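Local coordinates for protein lysyl oxidase (Pichia pastoris, PDB 1W7C) that probably oxidises primary amines, lysyl side chains among them, to aldehydes with the help of a copper ion and a topaquinone cofactor, at residues A[188-193]-A[210-215]; A[592-597]-A[621-626]. One frame throughout, in Å; residues are numbered along the deposited sequence.

Interaction 1: residues A[188-193]-A[210-215]; sequences VDYGTC and FFKFDM
Tyr190 has the chain of Lys212 laid over one face of its ring, with CG of Lys212 3.8 Å from the ring centroid in a CH-pi contact. Lys212 CG is anti to the backbone N (chi1 -174°), and the extended chain beyond it passes the phenol end, CD lying 3.5 Å from Tyr190 OH. The Tyr190 ring also stacks with His353, so an alanine here would probably leave both the Lys212 methylenes and the His353 ring without the flat surface they pack on. Phe211 has Gly191 over one face, CA 3.9 Å from the ring centroid, and Cys193 SG at its edge, 4.1 Å from CE2. Phe213 takes Asp189 CB over a face, 4.1 Å from its centroid, while the carboxylate, turned 49° from the ring plane, sends OD2 to a salt bridge with Lys142. At the edge of Phe210 lies the carbonyl O of Gly191. Two hydrogen-bonded pairs, Asp189 with Phe213 and Gly191 with Phe211, join the backbones. The bond from Phe213 N to Asp189 O is nearly straight (2.9 Å, 167°). Helix 136-150 covers the face bearing Asp189, Phe211 and Phe213, and the loop with Pro349 and Phe350 meets the Tyr190 side. Cys193 is tied to Cys172 on strand 170-180. The whole is two neighbouring strands of a five-stranded antiparallel sheet backed by a helix, consistent with the small alpha/beta N3 domain of copper amine oxidases.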
ATOM      1  N   VAL A 188     -14.352 -39.243   6.229  1.00 18.61           N
ATOM      2  CA  VAL A 188     -15.296 -38.603   7.132  1.00 18.73           C
ATOM      3  C   VAL A 188     -15.403 -37.113   6.840  1.00 18.71           C
ATOM      4  O   VAL A 188     -14.641 -36.549   6.061  1.00 18.42           O
ATOM      5  CB  VAL A 188     -14.938 -38.868   8.614  1.00 22.12           C
ATOM      6  CG1 VAL A 188     -14.815 -40.346   8.863  1.00 23.61           C
ATOM      7  CG2 VAL A 188     -13.639 -38.143   8.990  1.00 19.71           C
ATOM      8  N   ASP A 189     -16.381 -36.488   7.463  1.00 18.75           N
ATOM      9  CA  ASP A 189     -16.607 -35.066   7.255  1.00 18.08           C
ATOM     10  C   ASP A 189     -17.405 -34.527   8.442  1.00 18.64           C
ATOM     11  O   ASP A 189     -18.224 -35.243   9.022  1.00 21.37           O
ATOM     12  CB  ASP A 189     -17.361 -34.882   5.909  1.00 18.30           C
ATOM     13  CG  ASP A 189     -17.290 -33.495   5.330  1.00 18.49           C
ATOM     14  OD1 ASP A 189     -16.541 -32.618   5.853  1.00 18.09           O
ATOM     15  OD2 ASP A 189     -17.933 -33.203   4.284  1.00 19.03           O
ATOM     16  N   TYR A 190     -17.123 -33.295   8.810  1.00 19.05           N
ATOM     17  CA  TYR A 190     -17.853 -32.611   9.852  1.00 19.33           C
ATOM     18  C   TYR A 190     -18.864 -31.665   9.199  1.00 19.46           C
ATOM     19  O   TYR A 190     -18.824 -31.410   8.003  1.00 19.11           O
ATOM     20  CB  TYR A 190     -16.894 -31.833  10.751  1.00 19.29           C
ATOM     21  CG  TYR A 190     -16.056 -32.725  11.655  1.00 18.42           C
ATOM     22  CD1 TYR A 190     -14.861 -33.267  11.212  1.00 18.04           C
ATOM     23  CD2 TYR A 190     -16.450 -33.028  12.952  1.00 19.78           C
ATOM     24  CE1 TYR A 190     -14.093 -34.069  12.030  1.00 19.56           C
ATOM     25  CE2 TYR A 190     -15.666 -33.824  13.797  1.00 20.21           C
ATOM     26  CZ  TYR A 190     -14.488 -34.334  13.327  1.00 19.58           C
ATOM     27  OH  TYR A 190     -13.729 -35.111  14.175  1.00 22.34           O
ATOM     28  N   GLY A 191     -19.775 -31.160  10.007  1.00 19.64           N
ATOM     29  CA  GLY A 191     -20.784 -30.235   9.538  1.00 20.95           C
ATOM     30  C   GLY A 191     -21.425 -29.440  10.648  1.00 17.75           C
ATOM     31  O   GLY A 191     -21.165 -29.685  11.840  1.00 19.24           O
ATOM     32  N   THR A 192     -22.213 -28.444  10.241  1.00 19.38           N
ATOM     33  CA  THR A 192     -22.948 -27.636  11.195  1.00 18.88           C
ATOM     34  C   THR A 192     -24.250 -27.168  10.601  1.00 19.07           C
ATOM     35  O   THR A 192     -24.561 -27.488   9.448  1.00 20.77           O
ATOM     36  CB  THR A 192     -22.084 -26.438  11.671  1.00 19.71           C
ATOM     37  OG1 THR A 192     -22.675 -25.847  12.835  1.00 19.11           O
ATOM     38  CG2 THR A 192     -22.003 -25.321  10.607  1.00 19.16           C
ATOM     39  N   CYS A 193     -25.005 -26.411  11.390  1.00 19.82           N
ATOM     40  CA  CYS A 193     -26.245 -25.812  10.933  1.00 20.89           C
ATOM     41  C   CYS A 193     -26.224 -24.302  11.169  1.00 21.89           C
ATOM     42  O   CYS A 193     -25.660 -23.819  12.156  1.00 19.89           O
ATOM     43  CB  CYS A 193     -27.449 -26.410  11.679  1.00 22.70           C
ATOM     44  SG  CYS A 193     -27.658 -28.189  11.513  1.00 24.97           S
ATOM     45  N   PHE A 210     -23.069 -29.211  15.842  1.00 20.93           N
ATOM     46  CA  PHE A 210     -22.119 -29.857  14.939  1.00 20.76           C
ATOM     47  C   PHE A 210     -22.385 -31.360  14.832  1.00 18.76           C
ATOM     48  O   PHE A 210     -23.031 -31.966  15.683  1.00 21.68           O
ATOM     49  CB  PHE A 210     -20.684 -29.640  15.442  1.00 21.08           C
ATOM     50  CG  PHE A 210     -20.351 -28.184  15.702  1.00 19.54           C
ATOM     51  CD1 PHE A 210     -20.377 -27.679  16.989  1.00 20.96           C
ATOM     52  CD2 PHE A 210     -20.114 -27.303  14.643  1.00 18.79           C
ATOM     53  CE1 PHE A 210     -20.125 -26.338  17.218  1.00 20.67           C
ATOM     54  CE2 PHE A 210     -19.827 -25.970  14.880  1.00 19.81           C
ATOM     55  CZ  PHE A 210     -19.855 -25.481  16.150  1.00 19.80           C
ATOM     56  N   PHE A 211     -21.829 -31.955  13.794  1.00 19.61           N
ATOM     57  CA  PHE A 211     -21.927 -33.369  13.574  1.00 20.75           C
ATOM     58  C   PHE A 211     -20.763 -33.873  12.732  1.00 20.23           C
ATOM     59  O   PHE A 211     -20.023 -33.097  12.135  1.00 20.16           O
ATOM     60  CB  PHE A 211     -23.280 -33.741  12.929  1.00 21.28           C
ATOM     61  CG  PHE A 211     -23.634 -32.904  11.746  1.00 19.93           C
ATOM     62  CD1 PHE A 211     -23.210 -33.254  10.471  1.00 23.51           C
ATOM     63  CD2 PHE A 211     -24.418 -31.769  11.895  1.00 22.66           C
ATOM     64  CE1 PHE A 211     -23.521 -32.450   9.371  1.00 23.19           C
ATOM     65  CE2 PHE A 211     -24.729 -30.972  10.816  1.00 21.42           C
ATOM     66  CZ  PHE A 211     -24.301 -31.317   9.546  1.00 23.80           C
ATOM     67  N   LYS A 212     -20.629 -35.190  12.710  1.00 20.65           N
ATOM     68  CA  LYS A 212     -19.556 -35.881  12.014  1.00 19.97           C
ATOM     69  C   LYS A 212     -20.132 -37.134  11.411  1.00 20.11           C
ATOM     70  O   LYS A 212     -20.850 -37.869  12.081  1.00 21.82           O
ATOM     71  CB  LYS A 212     -18.416 -36.242  12.958  1.00 22.05           C
ATOM     72  CG  LYS A 212     -17.187 -36.840  12.265  1.00 21.26           C
ATOM     73  CD  LYS A 212     -16.210 -37.427  13.276  1.00 21.63           C
ATOM     74  CE  LYS A 212     -14.988 -38.006  12.607  1.00 21.50           C
ATOM     75  NZ  LYS A 212     -14.048 -38.687  13.544  1.00 25.00           N
ATOM     76  N   PHE A 213     -19.808 -37.387  10.149  1.00 20.85           N
ATOM     77  CA  PHE A 213     -20.302 -38.566   9.447  1.00 21.42           C
ATOM     78  C   PHE A 213     -19.218 -39.254   8.637  1.00 21.37           C
ATOM     79  O   PHE A 213     -18.208 -38.667   8.291  1.00 20.89           O
ATOM     80  CB  PHE A 213     -21.537 -38.247   8.585  1.00 20.27           C
ATOM     81  CG  PHE A 213     -21.311 -37.201   7.519  1.00 21.28           C
ATOM     82  CD1 PHE A 213     -21.076 -37.575   6.213  1.00 24.03           C
ATOM     83  CD2 PHE A 213     -21.378 -35.830   7.817  1.00 20.82           C
ATOM     84  CE1 PHE A 213     -20.921 -36.617   5.224  1.00 20.37           C
ATOM     85  CE2 PHE A 213     -21.207 -34.865   6.825  1.00 21.38           C
ATOM     86  CZ  PHE A 213     -20.976 -35.260   5.535  1.00 20.22           C
ATOM     87  N   ASP A 214     -19.418 -40.546   8.450  1.00 21.54           N
ATOM     88  CA  ASP A 214     -18.599 -41.386   7.604  1.00 19.67           C
ATOM     89  C   ASP A 214     -19.323 -41.523   6.265  1.00 21.99           C
ATOM     90  O   ASP A 214     -20.488 -41.967   6.203  1.00 23.28           O
ATOM     91  CB  ASP A 214     -18.421 -42.760   8.234  1.00 24.41           C
ATOM     92  CG  ASP A 214     -17.473 -43.614   7.457  1.00 29.89           C
ATOM     93  OD1 ASP A 214     -17.743 -43.867   6.293  1.00 29.11           O
ATOM     94  OD2 ASP A 214     -16.450 -44.118   7.951  1.00 43.27           O
ATOM     95  N   MET A 215     -18.655 -41.099   5.200  1.00 20.22           N
ATOM     96  CA  MET A 215     -19.192 -41.141   3.837  1.00 20.19           C
ATOM     97  C   MET A 215     -18.272 -41.963   2.928  1.00 20.17           C
ATOM     98  O   MET A 215     -18.104 -41.644   1.743  1.00 21.11           O
ATOM     99  CB  MET A 215     -19.375 -39.704   3.300  1.00 20.29           C
ATOM    100  CG  MET A 215     -18.133 -38.842   3.431  1.00 20.35           C
ATOM    101  SD  MET A 215     -18.228 -37.284   2.519  1.00 20.37           S
ATOM    102  CE  MET A 215     -18.279 -37.887   0.824  1.00 20.06           C
TER

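Interaction 2: residues A[592-597]-A[621-626]; sequences PETQNW and NALYDP
Glu593 and Leu623 supply the backbone link between two irregular segments: Glu593 N donates to Leu623 O at 3.1 Å, approaching nearly along the C=O axis although the angle at the hydrogen is only 135°. This is a loop-to-loop contact in the copper amine oxidase enzyme domain, with an inverse gamma turn centred on Ala622 just before the accepting carbonyl.

Pro592 does most of the side-chain work. Its CG stands over one face of the Tyr624 ring, 4.0 Å from the centroid in a CH-pi contact, the two side chains crossing at about a right angle. Its CD turns instead to Leu623, 3.6 Å from that residue's CB, so one pyrrolidine ring packs against two successive residues, Leu623 and Tyr624. Leu623 in turn packs on Pro177 and Leu179 of strand 170-180, while Tyr624 also touches Pro182. On the other flank Pro626 lays its CG 3.5 Å from Glu593 O. Thr594 brings its methyl close to the turn: OG1 sits between the backbone N and the carbonyl carbon (chi1 54°), leaving CG2 anti to the carbonyl carbon and 3.2 Å from Ala622 O.

Polar side chains brace the 592-597 loop from within and anchor it to its surroundings. Trp597 NE1 donates to Gln595 OE1 at 2.8 Å, while Gln595 NE2 reaches Glu339 OE2 on strand 329-344. The Glu593 chain bends at chi2 (its CG still 3.7 Å from Tyr624 O), and its carboxylate turns back to its own loop. There OE2 is gripped by two amides, ND2 of Asn629 and ND2 of Asn596, the latter 2.9 Å away on the anti side of the carboxylate and 22° out of its plane.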
ATOM      1  N   PRO A 592      -2.591 -31.277   4.485  1.00 16.08           N
ATOM      2  CA  PRO A 592      -1.227 -31.743   4.754  1.00 16.28           C
ATOM      3  C   PRO A 592      -0.264 -31.465   3.600  1.00 15.66           C
ATOM      4  O   PRO A 592       0.844 -30.975   3.818  1.00 16.94           O
ATOM      5  CB  PRO A 592      -1.413 -33.250   4.999  1.00 18.64           C
ATOM      6  CG  PRO A 592      -2.865 -33.395   5.377  1.00 18.38           C
ATOM      7  CD  PRO A 592      -3.553 -32.391   4.517  1.00 16.40           C
ATOM      8  N   GLU A 593      -0.691 -31.781   2.386  1.00 15.90           N
ATOM      9  CA  GLU A 593       0.171 -31.661   1.216  1.00 15.69           C
ATOM     10  C   GLU A 593      -0.468 -30.887   0.070  1.00 15.48           C
ATOM     11  O   GLU A 593       0.131 -30.780  -0.989  1.00 14.98           O
ATOM     12  CB  GLU A 593       0.585 -33.043   0.703  1.00 15.70           C
ATOM     13  CG  GLU A 593       1.290 -33.924   1.709  1.00 16.37           C
ATOM     14  CD  GLU A 593       2.671 -33.456   2.158  1.00 20.15           C
ATOM     15  OE1 GLU A 593       3.152 -33.982   3.195  1.00 24.12           O
ATOM     16  OE2 GLU A 593       3.253 -32.556   1.509  1.00 19.30           O
ATOM     17  N   THR A 594      -1.675 -30.355   0.281  1.00 14.20           N
ATOM     18  CA  THR A 594      -2.470 -29.816  -0.797  1.00 13.37           C
ATOM     19  C   THR A 594      -2.182 -28.373  -1.173  1.00 13.14           C
ATOM     20  O   THR A 594      -2.646 -27.921  -2.230  1.00 13.33           O
ATOM     21  CB  THR A 594      -3.937 -29.902  -0.449  1.00 14.49           C
ATOM     22  OG1 THR A 594      -4.145 -29.276   0.819  1.00 14.95           O
ATOM     23  CG2 THR A 594      -4.426 -31.361  -0.320  1.00 16.27           C
ATOM     24  N   GLN A 595      -1.470 -27.634  -0.338  1.00 14.91           N
ATOM     25  CA  GLN A 595      -1.290 -26.183  -0.471  1.00 15.09           C
ATOM     26  C   GLN A 595       0.101 -25.778   0.011  1.00 13.53           C
ATOM     27  O   GLN A 595       0.261 -24.773   0.715  1.00 14.12           O
ATOM     28  CB  GLN A 595      -2.362 -25.427   0.300  1.00 14.71           C
ATOM     29  CG  GLN A 595      -3.781 -25.807  -0.045  1.00 13.84           C
ATOM     30  CD  GLN A 595      -4.198 -25.434  -1.435  1.00 14.52           C
ATOM     31  OE1 GLN A 595      -3.436 -24.819  -2.197  1.00 15.67           O
ATOM     32  NE2 GLN A 595      -5.475 -25.717  -1.762  1.00 14.76           N
ATOM     33  N   ASN A 596       1.127 -26.527  -0.394  1.00 13.68           N
ATOM     34  CA  ASN A 596       2.466 -26.361   0.171  1.00 14.40           C
ATOM     35  C   ASN A 596       3.238 -25.107  -0.263  1.00 13.51           C
ATOM     36  O   ASN A 596       4.277 -24.810   0.256  1.00 14.03           O
ATOM     37  CB  ASN A 596       3.290 -27.606  -0.100  1.00 13.70           C
ATOM     38  CG  ASN A 596       2.875 -28.799   0.728  1.00 14.34           C
ATOM     39  OD1 ASN A 596       2.374 -28.640   1.854  1.00 16.71           O
ATOM     40  ND2 ASN A 596       3.186 -30.002   0.224  1.00 16.01           N
ATOM     41  N   TRP A 597       2.687 -24.361  -1.222  1.00 13.28           N
ATOM     42  CA  TRP A 597       3.197 -23.069  -1.650  1.00 13.21           C
ATOM     43  C   TRP A 597       2.920 -21.944  -0.659  1.00 12.83           C
ATOM     44  O   TRP A 597       3.526 -20.889  -0.778  1.00 13.38           O
ATOM     45  CB  TRP A 597       2.527 -22.682  -3.003  1.00 13.00           C
ATOM     46  CG  TRP A 597       1.037 -22.694  -2.949  1.00 13.52           C
ATOM     47  CD1 TRP A 597       0.249 -23.768  -3.210  1.00 13.93           C
ATOM     48  CD2 TRP A 597       0.201 -21.698  -2.413  1.00 12.68           C
ATOM     49  NE1 TRP A 597      -1.050 -23.476  -2.914  1.00 14.19           N
ATOM     50  CE2 TRP A 597      -1.104 -22.197  -2.423  1.00 13.76           C
ATOM     51  CE3 TRP A 597       0.404 -20.376  -1.983  1.00 13.25           C
ATOM     52  CZ2 TRP A 597      -2.196 -21.443  -2.003  1.00 14.20           C
ATOM     53  CZ3 TRP A 597      -0.702 -19.622  -1.595  1.00 13.96           C
ATOM     54  CH2 TRP A 597      -1.972 -20.161  -1.612  1.00 14.68           C
ATOM     55  N   ASN A 621      -9.423 -32.263  -1.643  1.00 15.92           N
ATOM     56  CA  ASN A 621      -9.739 -33.486  -0.862  1.00 15.28           C
ATOM     57  C   ASN A 621      -8.665 -34.555  -0.889  1.00 14.99           C
ATOM     58  O   ASN A 621      -8.760 -35.548  -0.164  1.00 16.43           O
ATOM     59  CB  ASN A 621     -11.079 -34.057  -1.306  1.00 16.58           C
ATOM     60  CG  ASN A 621     -12.211 -33.072  -1.155  1.00 16.08           C
ATOM     61  OD1 ASN A 621     -12.389 -32.481  -0.076  1.00 17.06           O
ATOM     62  ND2 ASN A 621     -12.973 -32.862  -2.224  1.00 17.75           N
ATOM     63  N   ALA A 622      -7.664 -34.379  -1.733  1.00 16.10           N
ATOM     64  CA  ALA A 622      -6.589 -35.362  -1.870  1.00 16.77           C
ATOM     65  C   ALA A 622      -5.451 -34.969  -0.934  1.00 15.48           C
ATOM     66  O   ALA A 622      -4.438 -34.382  -1.332  1.00 15.78           O
ATOM     67  CB  ALA A 622      -6.135 -35.441  -3.331  1.00 17.18           C
ATOM     68  N   LEU A 623      -5.654 -35.249   0.355  1.00 16.50           N
ATOM     69  CA  LEU A 623      -4.901 -34.574   1.399  1.00 16.22           C
ATOM     70  C   LEU A 623      -3.413 -34.918   1.403  1.00 16.41           C
ATOM     71  O   LEU A 623      -2.592 -34.076   1.733  1.00 17.76           O
ATOM     72  CB  LEU A 623      -5.498 -34.899   2.768  1.00 17.89           C
ATOM     73  CG  LEU A 623      -6.954 -34.483   3.027  1.00 18.35           C
ATOM     74  CD1 LEU A 623      -7.411 -34.955   4.413  1.00 20.21           C
ATOM     75  CD2 LEU A 623      -7.168 -32.962   2.841  1.00 21.44           C
ATOM     76  N   TYR A 624      -3.079 -36.164   1.065  1.00 16.69           N
ATOM     77  CA  TYR A 624      -1.721 -36.676   1.147  1.00 16.76           C
ATOM     78  C   TYR A 624      -1.054 -36.880  -0.224  1.00 17.05           C
ATOM     79  O   TYR A 624       0.172 -36.794  -0.346  1.00 20.57           O
ATOM     80  CB  TYR A 624      -1.668 -37.959   2.014  1.00 20.04           C
ATOM     81  CG  TYR A 624      -2.072 -37.643   3.430  1.00 19.46           C
ATOM     82  CD1 TYR A 624      -3.399 -37.791   3.841  1.00 21.32           C
ATOM     83  CD2 TYR A 624      -1.170 -37.098   4.318  1.00 19.30           C
ATOM     84  CE1 TYR A 624      -3.803 -37.427   5.112  1.00 23.20           C
ATOM     85  CE2 TYR A 624      -1.559 -36.745   5.619  1.00 21.64           C
ATOM     86  CZ  TYR A 624      -2.875 -36.918   6.011  1.00 23.93           C
ATOM     87  OH  TYR A 624      -3.281 -36.529   7.274  1.00 25.98           O
ATOM     88  N   ASP A 625      -1.867 -37.163  -1.240  1.00 17.96           N
ATOM     89  CA  ASP A 625      -1.403 -37.423  -2.602  1.00 17.00           C
ATOM     90  C   ASP A 625      -2.131 -36.570  -3.641  1.00 16.82           C
ATOM     91  O   ASP A 625      -2.738 -37.104  -4.572  1.00 19.04           O
ATOM     92  CB  ASP A 625      -1.556 -38.930  -2.931  1.00 18.92           C
ATOM     93  CG  ASP A 625      -0.915 -39.308  -4.235  1.00 23.57           C
ATOM     94  OD1 ASP A 625      -1.336 -40.319  -4.837  1.00 25.65           O
ATOM     95  OD2 ASP A 625       0.028 -38.663  -4.722  1.00 22.53           O
ATOM     96  N   PRO A 626      -2.076 -35.245  -3.497  1.00 15.67           N
ATOM     97  CA  PRO A 626      -2.748 -34.374  -4.461  1.00 15.50           C
ATOM     98  C   PRO A 626      -2.142 -34.450  -5.852  1.00 15.35           C
ATOM     99  O   PRO A 626      -0.955 -34.759  -5.985  1.00 16.27           O
ATOM    100  CB  PRO A 626      -2.548 -32.985  -3.868  1.00 16.07           C
ATOM    101  CG  PRO A 626      -1.260 -33.100  -3.136  1.00 15.47           C
ATOM    102  CD  PRO A 626      -1.363 -34.469  -2.463  1.00 16.10           C
TER

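Interaction 1 is a buried pairing within one sheet, whereas interaction 2 is only partly buried and joins two loops of the enzyme domain. They share no segment, and their nearest atoms are about 7 Å apart. Strand 170-180 lies between them: it pairs with the strand carrying 188-193, and its Pro177, Gln178 and Leu179 meet Asn621 or Leu623, so the sheet's edge is where the two regions come together. The chemistry follows the setting. A repeating ladder of main-chain bonds with aromatic rings on both faces holds interaction 1; a single main-chain bond and the packing of two prolines hold interaction 2, while polar side chains fix the 592-597 loop itself.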